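Local structure of tRNA (guanine(6)-N2)-methyltransferase (Thermus thermophilus, 3TMA) at residues A[203-208]-A[272-277]; A[220-225]-A[253-258]. The protein catalyses the S-adenosyl-L-methionine-dependent methylation of the guanosine at position 6 of tRNA(Phe), giving N2-methylguanosine. All coordinates share one frame; numbering follows the deposited sequence.

Overall arrangement
Both contacts lie in the Rossmann-fold methyltransferase domain, with centres about 11 Å apart, and along the chain contact 2 is nested inside the loop closed by contact 1. Contact 1 pairs two neighbouring parallel strands of the sheet; contact 2 sets the helix that follows strand 207-209 against the turn leading to the edge strand 257-260. L225, on the helix of contact 2, reaches contact 1: its CD1 is 3.6 Å from V207 CG2. The S-adenosyl-L-methionine site, assigned by similarity, is close to both. The side chains of L277 and N279 are about 7 Å apart and those of L208 and A263 about 8 Å; in contact 2, the side chain of I256 is about 7 Å from G215.

Contact 1 (A[203-208]-A[272-277]); sequences PGMRVL and EVDRIL
R206 meets E272 and D274 in a salt-bridge network at the partly exposed side of this contact. Its guanidinium takes D274 side-on, NE to OD2 and NH1 to OD1 (3.1 Å), both oxygens lying 2° from the guanidinium plane but approached from above the carboxylate. Its other edge grips E272 end-on, NH1 and NH2 sharing OE1, with the two planes nearly perpendicular (88°). A bend at chi3 (-60°) turns the arginine back toward these acids. D274 OD2 also accepts the backbone N of R206 through its anti lone pair (2.9 Å), which ties the carboxylate to main chain as well as side chain. A water further links R206 NH2 to E272 O. M205, also partly exposed, sets its SD 3.7 Å above the centre of the R275 guanidinium.

The sheet side is buried. R206 O takes two donors, D274 N and R275 N, just before regular parallel pairing begins at V207-R275 and L208-I276, held by L208 N to R275 O (2.9 Å) and L277 N to L208 O (3.0 Å). V207 CG1 packs on L277 CD1 at 3.8 Å; L208 CB rests on V273 CG2 at 4.0 Å.

Strands 231-235 and 312-317 flank this pair in the sheet, while helix 216-225 packs against V207 and L277.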
# COMPACT_ATOMS: atom_id res chain seq x y z
N PRO A 203 -3.01 2.38 -19.81
CA PRO A 203 -2.65 3.62 -20.52
C PRO A 203 -3.55 3.89 -21.73
O PRO A 203 -3.77 3.00 -22.56
CB PRO A 203 -1.20 3.34 -20.97
CG PRO A 203 -0.67 2.46 -19.86
CD PRO A 203 -1.83 1.53 -19.57
N GLY A 204 -4.05 5.12 -21.84
CA GLY A 204 -4.95 5.46 -22.94
C GLY A 204 -6.42 5.57 -22.47
O GLY A 204 -7.21 6.19 -23.14
N MET A 205 -6.77 4.92 -21.35
CA MET A 205 -8.13 4.99 -20.80
C MET A 205 -8.39 6.29 -20.06
O MET A 205 -7.46 6.92 -19.52
CB MET A 205 -8.43 3.82 -19.86
CG MET A 205 -8.53 2.49 -20.58
SD MET A 205 -8.89 1.24 -19.32
CE MET A 205 -8.74 -0.26 -20.30
N ARG A 206 -9.63 6.75 -20.15
CA ARG A 206 -10.10 7.95 -19.43
C ARG A 206 -10.44 7.56 -18.00
O ARG A 206 -11.17 6.57 -17.78
CB ARG A 206 -11.38 8.50 -20.11
CG ARG A 206 -11.14 9.02 -21.58
CD ARG A 206 -12.48 9.06 -22.37
NE ARG A 206 -13.08 7.73 -22.46
CZ ARG A 206 -14.29 7.47 -22.95
NH1 ARG A 206 -14.74 6.22 -23.01
NH2 ARG A 206 -15.01 8.46 -23.46
N VAL A 207 -9.99 8.34 -17.03
CA VAL A 207 -10.16 7.90 -15.62
C VAL A 207 -10.76 9.06 -14.85
O VAL A 207 -10.33 10.22 -15.08
CB VAL A 207 -8.79 7.57 -14.98
CG1 VAL A 207 -8.94 7.31 -13.44
CG2 VAL A 207 -8.18 6.36 -15.67
N LEU A 208 -11.74 8.78 -13.98
CA LEU A 208 -12.30 9.84 -13.12
C LEU A 208 -12.08 9.50 -11.64
O LEU A 208 -12.36 8.38 -11.21
CB LEU A 208 -13.80 10.04 -13.37
CG LEU A 208 -14.61 10.83 -12.32
CD1 LEU A 208 -14.21 12.34 -12.34
CD2 LEU A 208 -16.14 10.63 -12.59
N GLU A 272 -18.08 11.26 -20.44
CA GLU A 272 -17.94 9.81 -20.30
C GLU A 272 -16.45 9.45 -20.01
O GLU A 272 -15.54 10.12 -20.54
CB GLU A 272 -18.35 9.12 -21.58
CG GLU A 272 -18.13 7.59 -21.55
CD GLU A 272 -18.57 6.93 -22.85
OE1 GLU A 272 -17.76 6.90 -23.83
OE2 GLU A 272 -19.73 6.48 -22.90
N VAL A 273 -16.22 8.41 -19.23
CA VAL A 273 -14.88 7.91 -18.95
C VAL A 273 -14.88 6.37 -19.01
O VAL A 273 -15.95 5.76 -19.20
CB VAL A 273 -14.34 8.37 -17.53
CG1 VAL A 273 -14.20 9.87 -17.45
CG2 VAL A 273 -15.21 7.82 -16.42
N ASP A 274 -13.72 5.73 -18.85
CA ASP A 274 -13.66 4.26 -18.92
C ASP A 274 -13.65 3.64 -17.53
O ASP A 274 -14.04 2.49 -17.38
CB ASP A 274 -12.42 3.80 -19.67
CG ASP A 274 -12.44 4.22 -21.14
OD1 ASP A 274 -13.31 3.70 -21.86
OD2 ASP A 274 -11.62 5.09 -21.55
N ARG A 275 -13.05 4.36 -16.57
CA ARG A 275 -12.78 3.83 -15.24
C ARG A 275 -13.05 4.92 -14.22
O ARG A 275 -12.68 6.09 -14.43
CB ARG A 275 -11.29 3.39 -15.10
CG ARG A 275 -10.83 2.22 -16.05
CD ARG A 275 -11.71 0.97 -15.78
NE ARG A 275 -11.24 -0.20 -16.55
CZ ARG A 275 -11.73 -0.57 -17.73
NH1 ARG A 275 -12.71 0.13 -18.30
NH2 ARG A 275 -11.25 -1.64 -18.32
N ILE A 276 -13.70 4.56 -13.12
CA ILE A 276 -13.98 5.52 -12.04
C ILE A 276 -13.43 4.90 -10.75
O ILE A 276 -13.68 3.73 -10.45
CB ILE A 276 -15.51 5.76 -11.89
CG1 ILE A 276 -16.04 6.36 -13.20
CG2 ILE A 276 -15.83 6.69 -10.69
CD1 ILE A 276 -17.60 6.61 -13.18
N LEU A 277 -12.56 5.64 -10.06
CA LEU A 277 -11.90 5.11 -8.86
C LEU A 277 -12.36 5.96 -7.69
O LEU A 277 -12.06 7.15 -7.65
CB LEU A 277 -10.36 5.25 -9.01
CG LEU A 277 -9.80 4.78 -10.36
CD1 LEU A 277 -8.27 5.06 -10.46
CD2 LEU A 277 -10.08 3.29 -10.60
O HOH W 1 -15.37 11.26 -22.83

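Contact 2 (A[220-225]-A[253-258]); sequences EAASTL and LSWIRF
A chi1 of 62° puts W255 CG between its own backbone N and carbonyl carbon, and the indole thereby reaches A222, while I256 (chi1 -65°, chi2 160°) extends CD1 to the same methyl. The setting is the Rossmann-fold methyltransferase domain: helix 216-225 packs on the type I beta turn L253-I256, which leads into the edge strand 257-260.

A222 CB points at the turn and is met by three side chains. I256 CD1 is closest, at 3.7 Å; W255 CZ2 follows at 3.9 Å and L253 CD2 at 4.2 Å. L253 also runs along the next helix residue, its CD2 lying 3.8 Å from S223 CA and its CD1 3.9 Å from S223 CB. No hydrogen bond crosses between the two segments, and they bury 197 Å² in all, so the evidence is for apolar packing centred on one small residue.

In the conformer described, one of two, S223 OG hydrogen-bonds R71. On the strand side, I256 rests on V231 of the neighbouring strand. The indole presents its edge to the helix backbone, with A222 O near the ring plane and 3.6 Å from W255 CZ2.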
# COMPACT_ATOMS: atom_id res chain seq x y z
N GLU A 220 -1.82 9.30 -8.36
CA GLU A 220 -1.40 7.91 -8.57
C GLU A 220 -1.74 7.41 -9.98
O GLU A 220 -0.89 6.78 -10.69
CB GLU A 220 -1.95 6.98 -7.50
CG GLU A 220 -1.39 5.52 -7.60
CD GLU A 220 0.12 5.39 -7.21
OE1 GLU A 220 0.73 6.33 -6.66
OE2 GLU A 220 0.70 4.32 -7.46
N ALA A 221 -2.97 7.70 -10.41
CA ALA A 221 -3.41 7.32 -11.74
C ALA A 221 -2.55 8.01 -12.84
O ALA A 221 -2.11 7.36 -13.80
CB ALA A 221 -4.89 7.73 -11.92
N ALA A 222 -2.37 9.33 -12.74
CA ALA A 222 -1.60 10.08 -13.76
C ALA A 222 -0.16 9.59 -13.82
O ALA A 222 0.37 9.34 -14.91
CB ALA A 222 -1.63 11.59 -13.49
N SER A 223 0.43 9.37 -12.65
CA SER A 223 1.83 8.95 -12.56
C SER A 223 2.00 7.56 -13.16
O SER A 223 3.01 7.27 -13.79
CB SER A 223 2.28 8.98 -11.10
OG SER A 223 3.49 8.26 -10.90
N THR A 224 1.00 6.69 -12.99
CA THR A 224 1.06 5.31 -13.49
C THR A 224 0.71 5.18 -14.99
O THR A 224 1.36 4.43 -15.71
CB THR A 224 0.06 4.41 -12.72
OG1 THR A 224 0.38 4.46 -11.32
CG2 THR A 224 0.15 2.94 -13.24
N LEU A 225 -0.34 5.86 -15.42
CA LEU A 225 -0.87 5.68 -16.78
C LEU A 225 -0.17 6.59 -17.82
O LEU A 225 -0.17 6.28 -19.05
CB LEU A 225 -2.38 5.99 -16.78
CG LEU A 225 -3.21 5.07 -15.89
CD1 LEU A 225 -4.71 5.53 -15.84
CD2 LEU A 225 -3.09 3.63 -16.45
N LEU A 253 2.77 16.36 -13.21
CA LEU A 253 1.54 15.66 -13.58
C LEU A 253 0.43 16.67 -13.86
O LEU A 253 -0.71 16.48 -13.46
CB LEU A 253 1.11 14.68 -12.45
CG LEU A 253 2.15 13.63 -12.07
CD1 LEU A 253 1.84 12.84 -10.76
CD2 LEU A 253 2.41 12.65 -13.22
N SER A 254 0.75 17.72 -14.57
CA SER A 254 -0.16 18.81 -14.74
C SER A 254 -1.28 18.65 -15.72
O SER A 254 -2.05 19.54 -15.80
CB SER A 254 0.59 20.07 -15.10
OG SER A 254 1.53 20.43 -14.14
N TRP A 255 -1.37 17.54 -16.46
CA TRP A 255 -2.50 17.38 -17.33
C TRP A 255 -3.78 16.96 -16.59
O TRP A 255 -4.76 16.88 -17.20
CB TRP A 255 -2.17 16.39 -18.41
CG TRP A 255 -1.86 15.03 -17.93
CD1 TRP A 255 -2.72 14.02 -17.73
CD2 TRP A 255 -0.58 14.54 -17.59
NE1 TRP A 255 -2.07 12.92 -17.31
CE2 TRP A 255 -0.74 13.22 -17.20
CE3 TRP A 255 0.69 15.09 -17.58
CZ2 TRP A 255 0.30 12.44 -16.81
CZ3 TRP A 255 1.73 14.31 -17.20
CH2 TRP A 255 1.53 13.01 -16.82
N ILE A 256 -3.74 16.69 -15.30
CA ILE A 256 -4.97 16.29 -14.58
C ILE A 256 -5.95 17.48 -14.59
O ILE A 256 -5.55 18.61 -14.29
CB ILE A 256 -4.68 15.93 -13.13
CG1 ILE A 256 -3.79 14.67 -13.08
CG2 ILE A 256 -6.00 15.69 -12.37
CD1 ILE A 256 -3.04 14.54 -11.71
N ARG A 257 -7.23 17.22 -14.89
CA ARG A 257 -8.24 18.27 -14.88
C ARG A 257 -8.92 18.21 -13.54
O ARG A 257 -9.79 17.33 -13.33
CB ARG A 257 -9.26 18.04 -16.00
CG ARG A 257 -10.46 19.05 -16.04
CD ARG A 257 -11.24 18.96 -17.39
NE ARG A 257 -12.54 19.66 -17.37
CZ ARG A 257 -12.66 20.97 -17.59
NH1 ARG A 257 -11.57 21.72 -17.81
NH2 ARG A 257 -13.85 21.55 -17.55
N PHE A 258 -8.52 19.09 -12.63
CA PHE A 258 -9.18 19.19 -11.31
C PHE A 258 -10.33 20.21 -11.39
O PHE A 258 -10.13 21.35 -11.81
CB PHE A 258 -8.23 19.67 -10.20
CG PHE A 258 -7.14 18.66 -9.83
CD1 PHE A 258 -7.41 17.61 -8.97
CD2 PHE A 258 -5.86 18.80 -10.34
CE1 PHE A 258 -6.42 16.68 -8.60
CE2 PHE A 258 -4.85 17.87 -10.01
CZ PHE A 258 -5.13 16.81 -9.16